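Local coordinates for 3-oxoadipate enol-lactonase (Burkholderia xenovorans, PDB 2XUA), which probably hydrolyses the enol-lactone of 3-oxoadipate, a step of catechol metabolism, as an alpha/beta-hydrolase enzyme, at residues L210-T215 with T255-D260; N95-S100 with A121-A126; G20-N25 with H52-R57. All blocks are in the same frame, centred on the assembly; numbering follows the deposited sequence.

Interaction 1: residues L210-T215 with T255-D260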
loop_
_atom_site.group_PDB
_atom_site.type_symbol
_atom_site.label_atom_id
_atom_site.label_comp_id
_atom_site.label_asym_id
_atom_site.label_seq_id
_atom_site.Cartn_x
_atom_site.Cartn_y
_atom_site.Cartn_z
ATOM N N LEU B 210 -2.601 -24.862 11.906
ATOM C CA LEU B 210 -2.299 -23.957 13.012
ATOM C C LEU B 210 -3.464 -22.959 13.099
ATOM O O LEU B 210 -3.905 -22.400 12.095
ATOM C CB LEU B 210 -0.990 -23.197 12.748
ATOM C CG LEU B 210 -0.754 -21.917 13.544
ATOM C CD1 LEU B 210 -0.491 -22.298 15.054
ATOM C CD2 LEU B 210 0.429 -21.097 12.994
ATOM N N VAL B 211 -3.972 -22.718 14.286
ATOM C CA VAL B 211 -5.013 -21.684 14.411
ATOM C C VAL B 211 -4.414 -20.575 15.258
ATOM O O VAL B 211 -3.938 -20.854 16.309
ATOM C CB VAL B 211 -6.325 -22.194 15.038
ATOM C CG1 VAL B 211 -7.350 -20.992 15.240
ATOM C CG2 VAL B 211 -6.947 -23.271 14.210
ATOM N N ILE B 212 -4.389 -19.334 14.751
ATOM C CA ILE B 212 -3.905 -18.189 15.499
ATOM C C ILE B 212 -5.146 -17.330 15.783
ATOM O O ILE B 212 -5.958 -17.097 14.886
ATOM C CB ILE B 212 -2.841 -17.349 14.706
ATOM C CG1 ILE B 212 -1.494 -18.054 14.676
ATOM C CG2 ILE B 212 -2.599 -16.010 15.339
ATOM C CD1 ILE B 212 -0.497 -17.413 13.731
ATOM N N SER B 213 -5.298 -16.889 17.022
ATOM C CA SER B 213 -6.416 -16.030 17.407
ATOM C C SER B 213 -5.841 -14.850 18.272
ATOM O O SER B 213 -4.749 -14.973 18.856
ATOM C CB SER B 213 -7.494 -16.805 18.163
ATOM O OG SER B 213 -8.150 -17.766 17.362
ATOM N N GLY B 214 -6.553 -13.729 18.326
ATOM C CA GLY B 214 -6.096 -12.555 19.089
ATOM C C GLY B 214 -6.947 -12.474 20.365
ATOM O O GLY B 214 -8.186 -12.580 20.328
ATOM N N THR B 215 -6.324 -12.306 21.502
ATOM C CA THR B 215 -7.171 -12.359 22.713
ATOM C C THR B 215 -8.194 -11.231 22.748
ATOM O O THR B 215 -9.259 -11.409 23.307
ATOM C CB THR B 215 -6.376 -12.499 24.079
ATOM O OG1 THR B 215 -6.766 -11.490 25.049
ATOM C CG2 THR B 215 -4.956 -12.561 23.896
ATOM N N THR B 255 4.738 -13.710 12.727
ATOM C CA THR B 255 5.700 -14.214 11.772
ATOM C C THR B 255 6.434 -15.467 12.262
ATOM O O THR B 255 6.421 -16.511 11.593
ATOM C CB THR B 255 6.672 -13.116 11.285
ATOM O OG1 THR B 255 5.909 -12.037 10.699
ATOM C CG2 THR B 255 7.561 -13.699 10.216
ATOM N N LYS B 256 7.009 -15.381 13.444
ATOM C CA LYS B 256 7.688 -16.500 14.065
ATOM C C LYS B 256 6.785 -17.717 14.173
ATOM O O LYS B 256 7.198 -18.839 13.813
ATOM C CB LYS B 256 8.217 -16.069 15.452
ATOM C CG LYS B 256 8.979 -17.134 16.250
ATOM C CD LYS B 256 10.416 -17.367 15.702
ATOM C CE LYS B 256 11.225 -18.504 16.410
ATOM N NZ LYS B 256 10.961 -18.558 17.879
ATOM N N THR B 257 5.564 -17.504 14.688
ATOM C CA THR B 257 4.659 -18.615 14.872
ATOM C C THR B 257 4.368 -19.331 13.552
ATOM O O THR B 257 4.430 -20.552 13.488
ATOM C CB THR B 257 3.330 -18.146 15.505
ATOM O OG1 THR B 257 3.624 -17.414 16.720
ATOM C CG2 THR B 257 2.473 -19.341 15.828
ATOM N N VAL B 258 4.022 -18.558 12.528
ATOM C CA VAL B 258 3.673 -19.088 11.233
ATOM C C VAL B 258 4.922 -19.742 10.607
ATOM O O VAL B 258 4.807 -20.841 10.097
ATOM C CB VAL B 258 3.030 -18.029 10.341
ATOM C CG1 VAL B 258 2.709 -18.589 9.007
ATOM C CG2 VAL B 258 1.647 -17.641 10.971
ATOM N N VAL B 259 6.098 -19.121 10.744
ATOM C CA VAL B 259 7.302 -19.706 10.127
ATOM C C VAL B 259 7.672 -21.051 10.798
ATOM O O VAL B 259 7.926 -22.035 10.094
ATOM C CB VAL B 259 8.444 -18.718 9.968
ATOM C CG1 VAL B 259 9.781 -19.420 9.431
ATOM C CG2 VAL B 259 8.038 -17.583 8.982
ATOM N N ASP B 260 7.667 -21.117 12.141
ATOM C CA ASP B 260 8.109 -22.328 12.831
ATOM C C ASP B 260 7.133 -23.457 12.525
ATOM O O ASP B 260 7.552 -24.593 12.251
ATOM C CB ASP B 260 8.240 -22.123 14.355
ATOM C CG ASP B 260 9.298 -21.081 14.743
ATOM O OD1 ASP B 260 10.171 -20.644 13.943
ATOM O OD2 ASP B 260 9.236 -20.669 15.906
#

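Interaction 2: residues N95-S100 with A121-A126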
loop_
_atom_site.group_PDB
_atom_site.type_symbol
_atom_site.label_atom_id
_atom_site.label_comp_id
_atom_site.label_asym_id
_atom_site.label_seq_id
_atom_site.Cartn_x
_atom_site.Cartn_y
_atom_site.Cartn_z
ATOM N N ASN B 95 1.392 -24.284 0.981
ATOM C CA ASN B 95 1.000 -23.828 2.284
ATOM C C ASN B 95 0.053 -22.642 2.117
ATOM O O ASN B 95 0.032 -21.951 1.086
ATOM C CB ASN B 95 2.240 -23.476 3.133
ATOM C CG ASN B 95 3.197 -24.635 3.244
ATOM O OD1 ASN B 95 4.128 -24.787 2.439
ATOM N ND2 ASN B 95 2.926 -25.511 4.197
ATOM N N PHE B 96 -0.778 -22.422 3.120
ATOM C CA PHE B 96 -1.797 -21.410 3.007
ATOM C C PHE B 96 -1.918 -20.775 4.362
ATOM O O PHE B 96 -1.980 -21.466 5.390
ATOM C CB PHE B 96 -3.144 -22.015 2.568
ATOM C CG PHE B 96 -4.217 -20.979 2.276
ATOM C CD1 PHE B 96 -4.419 -20.514 0.992
ATOM C CD2 PHE B 96 -5.034 -20.478 3.318
ATOM C CE1 PHE B 96 -5.429 -19.549 0.735
ATOM C CE2 PHE B 96 -5.995 -19.486 3.064
ATOM C CZ PHE B 96 -6.220 -19.066 1.814
ATOM N N CYS B 97 -1.957 -19.442 4.346
ATOM C CA CYS B 97 -2.097 -18.636 5.574
ATOM C C CYS B 97 -3.058 -17.536 5.229
ATOM O O CYS B 97 -2.780 -16.676 4.373
ATOM C CB CYS B 97 -0.741 -18.031 6.006
ATOM S SG CYS B 97 -0.803 -16.935 7.476
ATOM N N GLY B 98 -4.184 -17.541 5.918
ATOM C CA GLY B 98 -5.264 -16.596 5.617
ATOM C C GLY B 98 -5.720 -15.987 6.905
ATOM O O GLY B 98 -5.668 -16.649 7.947
ATOM N N LEU B 99 -6.092 -14.715 6.826
ATOM C CA LEU B 99 -6.520 -13.981 7.983
ATOM C C LEU B 99 -7.980 -13.572 7.798
ATOM O O LEU B 99 -8.330 -13.029 6.791
ATOM C CB LEU B 99 -5.642 -12.754 8.244
ATOM C CG LEU B 99 -5.806 -12.119 9.646
ATOM C CD1 LEU B 99 -4.473 -11.617 10.210
ATOM C CD2 LEU B 99 -6.837 -11.029 9.693
ATOM N N SER B 100 -8.790 -13.862 8.832
ATOM C CA SER B 100 -10.244 -13.638 8.831
ATOM C C SER B 100 -10.998 -14.302 7.670
ATOM O O SER B 100 -10.975 -15.518 7.605
ATOM C CB SER B 100 -10.629 -12.147 9.032
ATOM O OG SER B 100 -11.987 -12.173 9.530
ATOM N N ALA B 121 -2.445 -22.197 7.971
ATOM C CA ALA B 121 -2.425 -21.358 9.164
ATOM C C ALA B 121 -3.731 -20.530 9.094
ATOM O O ALA B 121 -3.930 -19.759 8.148
ATOM C CB ALA B 121 -1.184 -20.409 9.193
ATOM N N LEU B 122 -4.606 -20.666 10.090
ATOM C CA LEU B 122 -5.921 -20.077 9.961
ATOM C C LEU B 122 -6.016 -18.974 11.031
ATOM O O LEU B 122 -6.137 -19.249 12.230
ATOM C CB LEU B 122 -6.998 -21.150 10.151
ATOM C CG LEU B 122 -6.877 -22.352 9.197
ATOM C CD1 LEU B 122 -7.689 -23.533 9.789
ATOM C CD2 LEU B 122 -7.458 -21.995 7.852
ATOM N N CYS B 123 -5.932 -17.732 10.582
ATOM C CA CYS B 123 -5.584 -16.638 11.498
ATOM C C CYS B 123 -6.751 -15.657 11.699
ATOM O O CYS B 123 -7.426 -15.272 10.750
ATOM C CB CYS B 123 -4.369 -15.898 10.963
ATOM S SG CYS B 123 -2.929 -17.027 10.726
ATOM N N ASN B 124 -6.978 -15.279 12.958
ATOM C CA ASN B 124 -8.073 -14.393 13.325
ATOM C C ASN B 124 -9.329 -14.727 12.590
ATOM O O ASN B 124 -9.894 -13.916 11.942
ATOM C CB ASN B 124 -7.646 -12.922 13.075
ATOM C CG ASN B 124 -6.562 -12.512 13.987
ATOM O OD1 ASN B 124 -6.807 -12.254 15.197
ATOM N ND2 ASN B 124 -5.327 -12.527 13.485
ATOM N N THR B 125 -9.772 -15.973 12.713
ATOM C CA THR B 125 -10.821 -16.463 11.850
ATOM C C THR B 125 -11.754 -17.427 12.629
ATOM O O THR B 125 -11.599 -17.596 13.839
ATOM C CB THR B 125 -10.206 -17.136 10.567
ATOM O OG1 THR B 125 -11.247 -17.334 9.629
ATOM C CG2 THR B 125 -9.622 -18.481 10.890
ATOM N N ALA B 126 -12.707 -18.066 11.935
ATOM C CA ALA B 126 -13.640 -19.016 12.570
ATOM C C ALA B 126 -14.226 -19.752 11.385
ATOM O O ALA B 126 -14.171 -19.210 10.258
ATOM C CB ALA B 126 -14.838 -18.263 13.282
#

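Interaction 3: residues G20-N25 with H52-R57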
loop_
_atom_site.group_PDB
_atom_site.type_symbol
_atom_site.label_atom_id
_atom_site.label_comp_id
_atom_site.label_asym_id
_atom_site.label_seq_id
_atom_site.Cartn_x
_atom_site.Cartn_y
_atom_site.Cartn_z
ATOM N N GLY B 20 10.316 -14.108 -3.203
ATOM C CA GLY B 20 11.173 -15.277 -3.179
ATOM C C GLY B 20 11.561 -15.582 -4.634
ATOM O O GLY B 20 11.083 -14.950 -5.562
ATOM N N GLU B 21 12.432 -16.552 -4.863
ATOM C CA GLU B 21 12.949 -16.805 -6.236
ATOM C C GLU B 21 11.868 -17.586 -6.997
ATOM O O GLU B 21 11.661 -18.739 -6.693
ATOM C CB GLU B 21 14.215 -17.652 -6.103
ATOM C CG GLU B 21 15.528 -16.944 -6.465
ATOM C CD GLU B 21 15.634 -15.489 -6.002
ATOM O OE1 GLU B 21 15.730 -14.578 -6.886
ATOM O OE2 GLU B 21 15.633 -15.263 -4.767
ATOM N N ARG B 22 11.181 -16.994 -7.959
ATOM C CA ARG B 22 9.872 -17.570 -8.385
ATOM C C ARG B 22 10.012 -18.923 -9.165
ATOM O O ARG B 22 9.108 -19.792 -9.126
ATOM C CB ARG B 22 8.893 -16.481 -8.945
ATOM C CG ARG B 22 8.345 -16.431 -10.400
ATOM C CD ARG B 22 7.841 -17.738 -10.891
ATOM N NE ARG B 22 6.596 -17.817 -11.674
ATOM C CZ ARG B 22 5.892 -18.960 -11.669
ATOM N NH1 ARG B 22 6.353 -19.968 -10.933
ATOM N NH2 ARG B 22 4.753 -19.133 -12.346
ATOM N N HIS B 23 11.211 -19.118 -9.742
ATOM C CA HIS B 23 11.593 -20.428 -10.339
ATOM C C HIS B 23 12.482 -21.345 -9.507
ATOM O O HIS B 23 13.056 -22.345 -10.024
ATOM C CB HIS B 23 12.119 -20.195 -11.764
ATOM C CG HIS B 23 11.054 -19.645 -12.650
ATOM N ND1 HIS B 23 9.879 -20.335 -12.887
ATOM C CD2 HIS B 23 10.923 -18.448 -13.260
ATOM C CE1 HIS B 23 9.100 -19.612 -13.665
ATOM N NE2 HIS B 23 9.705 -18.467 -13.905
ATOM N N GLY B 24 12.591 -21.016 -8.223
ATOM C CA GLY B 24 13.308 -21.871 -7.286
ATOM C C GLY B 24 12.492 -23.100 -6.931
ATOM O O GLY B 24 11.389 -23.355 -7.499
ATOM N N ASN B 25 13.017 -23.841 -5.958
ATOM C CA ASN B 25 12.421 -25.126 -5.568
ATOM C C ASN B 25 11.795 -25.099 -4.177
ATOM O O ASN B 25 11.482 -26.146 -3.638
ATOM C CB ASN B 25 13.456 -26.242 -5.720
ATOM C CG ASN B 25 14.513 -26.286 -4.611
ATOM O OD1 ASN B 25 15.024 -27.363 -4.331
ATOM N ND2 ASN B 25 14.874 -25.154 -4.034
ATOM N N HIS B 52 12.103 -18.987 3.328
ATOM C CA HIS B 52 11.759 -20.396 3.340
ATOM C C HIS B 52 10.865 -20.847 2.224
ATOM O O HIS B 52 10.802 -22.010 1.994
ATOM C CB HIS B 52 11.146 -20.730 4.691
ATOM C CG HIS B 52 12.073 -20.432 5.819
ATOM N ND1 HIS B 52 13.167 -21.224 6.103
ATOM C CD2 HIS B 52 12.127 -19.381 6.680
ATOM C CE1 HIS B 52 13.847 -20.679 7.106
ATOM N NE2 HIS B 52 13.220 -19.574 7.488
ATOM N N PHE B 53 10.172 -19.925 1.560
ATOM C CA PHE B 53 9.074 -20.212 0.632
ATOM C C PHE B 53 9.138 -19.328 -0.574
ATOM O O PHE B 53 9.769 -18.246 -0.532
ATOM C CB PHE B 53 7.690 -19.977 1.328
ATOM C CG PHE B 53 7.488 -20.846 2.520
ATOM C CD1 PHE B 53 7.189 -22.215 2.358
ATOM C CD2 PHE B 53 7.680 -20.345 3.801
ATOM C CE1 PHE B 53 7.068 -23.027 3.438
ATOM C CE2 PHE B 53 7.547 -21.186 4.914
ATOM C CZ PHE B 53 7.274 -22.547 4.706
ATOM N N ARG B 54 8.469 -19.769 -1.643
ATOM C CA ARG B 54 8.011 -18.855 -2.677
ATOM C C ARG B 54 6.614 -18.355 -2.230
ATOM O O ARG B 54 5.771 -19.156 -1.814
ATOM C CB ARG B 54 7.940 -19.522 -4.071
ATOM C CG ARG B 54 9.352 -19.842 -4.590
ATOM C CD ARG B 54 9.298 -20.699 -5.838
ATOM N NE ARG B 54 8.863 -22.065 -5.533
ATOM C CZ ARG B 54 8.386 -22.883 -6.459
ATOM N NH1 ARG B 54 8.267 -22.437 -7.737
ATOM N NH2 ARG B 54 8.009 -24.112 -6.103
ATOM N N VAL B 55 6.462 -17.018 -2.220
ATOM C CA VAL B 55 5.286 -16.344 -1.702
ATOM C C VAL B 55 4.367 -15.801 -2.741
ATOM O O VAL B 55 4.757 -15.008 -3.616
ATOM C CB VAL B 55 5.664 -15.205 -0.729
ATOM C CG1 VAL B 55 4.356 -14.676 -0.075
ATOM C CG2 VAL B 55 6.640 -15.752 0.378
ATOM N N LEU B 56 3.108 -16.204 -2.666
ATOM C CA LEU B 56 2.080 -15.608 -3.460
ATOM C C LEU B 56 1.084 -14.838 -2.616
ATOM O O LEU B 56 0.477 -15.413 -1.665
ATOM C CB LEU B 56 1.329 -16.728 -4.218
ATOM C CG LEU B 56 0.143 -16.346 -5.067
ATOM C CD1 LEU B 56 0.603 -15.307 -6.155
ATOM C CD2 LEU B 56 -0.497 -17.612 -5.742
ATOM N N ARG B 57 0.904 -13.565 -2.961
ATOM C CA ARG B 57 -0.170 -12.736 -2.387
ATOM C C ARG B 57 -1.093 -12.296 -3.498
ATOM O O ARG B 57 -0.670 -12.223 -4.680
ATOM C CB ARG B 57 0.428 -11.474 -1.753
ATOM C CG ARG B 57 1.150 -11.776 -0.458
ATOM C CD ARG B 57 1.733 -10.423 0.053
ATOM N NE ARG B 57 2.961 -10.107 -0.678
ATOM C CZ ARG B 57 3.532 -8.878 -0.758
ATOM N NH1 ARG B 57 2.962 -7.823 -0.222
ATOM N NH2 ARG B 57 4.703 -8.698 -1.369
#

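Interaction 1: residues L210-T215 with T255-D260
Ile212 and Leu210, on one face of strand 209-214, meet Val258 and Thr257 of helix 251-263 in an apolar helix-on-sheet contact of the alpha/beta hydrolase fold, where helices cover the central sheet. The strand and helix segments run antiparallel, at 173°, with their axes 10.1 Å apart at the closest approach, a separation bridged by the side chains.

The tight part lies between Ile212 and Val258. The isoleucine has CG1 beside its backbone N and anti to the carbonyl carbon (chi1 -75°), and its extended second torsion (170°) carries CD1 on to the helix. There CD1 meets the CG2 branch of Val258 at 3.5 Å, the two side chains crossing at about a right angle. CG2 of this valine also lies 4.2 Å from CD2 of Leu210, so one methyl is shared by both strand residues. Phe254 and Phe261 of the same helix pack on Ile212 and Leu210 respectively, extending the apolar layer at both strand positions.

Contact is looser at Thr257, which is partly exposed. Its CG2 stands anti to the backbone N and is the branch that faces the strand, meeting Ile212 CD1 tip to tip at 4.1 Å. The hydroxyl OG1 is instead beside the backbone N and bonds to the carbonyl O of Ala253 one turn earlier, which satisfies the polar branch within the helix. Farther round the helix, on its solvent side, Lys256 and Asp260 form a long salt bridge, with NZ of Lys256 3.4 Å from OD2 of Asp260. Back at the strand, Leu210 crosses Thr257 at about a right angle, its CD2 lying 3.9 Å from the threonine CG2.

Interaction 2: residues N95-S100 with A121-A126
Cys97, Gly98 and Leu99 pair in parallel register with Ala121, Leu122 and Cys123, the two strand segments only 5° from parallel. Backbone bonds alternate between them: Ala121 N to Phe96 O, Gly98 N to Ala121 O (3.2 Å), Cys123 N to Gly98 O, and Ser100 N to Cys123 O (2.7 Å). At the end of the pairing, the Thr125 hydroxyl donates to Ser100 O at 2.7 Å from OG1, tilted 32° out of the carbonyl plane.

On the face bearing Cys97, Ala121, Leu99 and Cys123, the two thiols approach without a disulfide, SG of Cys97 lying 3.9 Å from SG of Cys123. Leu99 lies alongside Asn124, both side chains pointing the same way. Ser100 has a strained backbone with positive phi (55°), consistent with the nucleophile elbow of the fold; its side chain lies about 5 Å from bound laevulinic acid and touches His244, as expected of a Ser-His-Asp triad completed by Asp217.

The pair belongs to a beta-alpha-beta unit whose helix 101-112 packs on Phe96, Leu122 and Thr125, while strand 28-32 borders strand 94-99 on its other edge.

Interaction 3: residues G20-N25 with H52-R57
Arg54 reaches across to the loop 20-25 and lays its guanidinium among the backbone carbonyls of Glu21, Arg22 and Gly24. Its CG is anti to its own carbonyl carbon (chi1 -69°) and CD continues in an extended second torsion, after which the chain bends at chi3 (-71°). The aliphatic part passes Glu21 O, which stands 3.2 Å from CD of Arg54.

Beyond the bend, NH1 of Arg54 donates to Arg22 O at 3.1 Å, with a fairly straight N-H...O angle of 160°. The acceptor lies in the guanidinium plane, at its edge, whereas the donor sits above the plane of the Arg22 carbonyl. Gly24 O takes a different position, over the centre of one guanidinium face and 3.2 Å from CZ of Arg54. This carbonyl lies against the face without a hydrogen bond to NE or NH1, and its partial negative charge would be expected to favour the cation.

The accepting loop is a type I beta turn from Glu21 to Gly24, closed by the bond from Gly24 N to Glu21 O; it lies in the connection from strand 12-19 to strand 28-32, beside the start of strand 54-58 in the central sheet of the alpha/beta hydrolase fold. NE of Arg54 is bound by Ala26 O just past the turn, so the guanidinium is gripped from two successive parts of that connection.

The Arg22 side chain starts out away from strand 54-58, and its NH2 bonds to Leu89 O. CE1 of His23 lies over the rim of one face of the Arg22 guanidinium. The two arginines nevertheless come close, NH1 of Arg22 lying 4.5 Å from NH1 of Arg54.

Along the chain the contacts come in series: interaction 3 closes first, then interaction 2, then interaction 1. All three reach the same mixed sheet. Interactions 1 and 2 are immediate neighbours, their centres about 9 Å apart, since strands 209-214 and 117-123 lie side by side; Leu210 O and Ile212 O probably accept bonds from the backbone N of Leu122 and Asn124. Interaction 3 has its centre about 19 Å from that of interaction 2 and 21 Å from that of interaction 1. Phe53 touches Asn95, and His52 packs on Val259 of helix 251-263. The probable nucleophile elbow lies in interaction 2, the contact nearest the centre of the chain, whereas interaction 3 is at the surface.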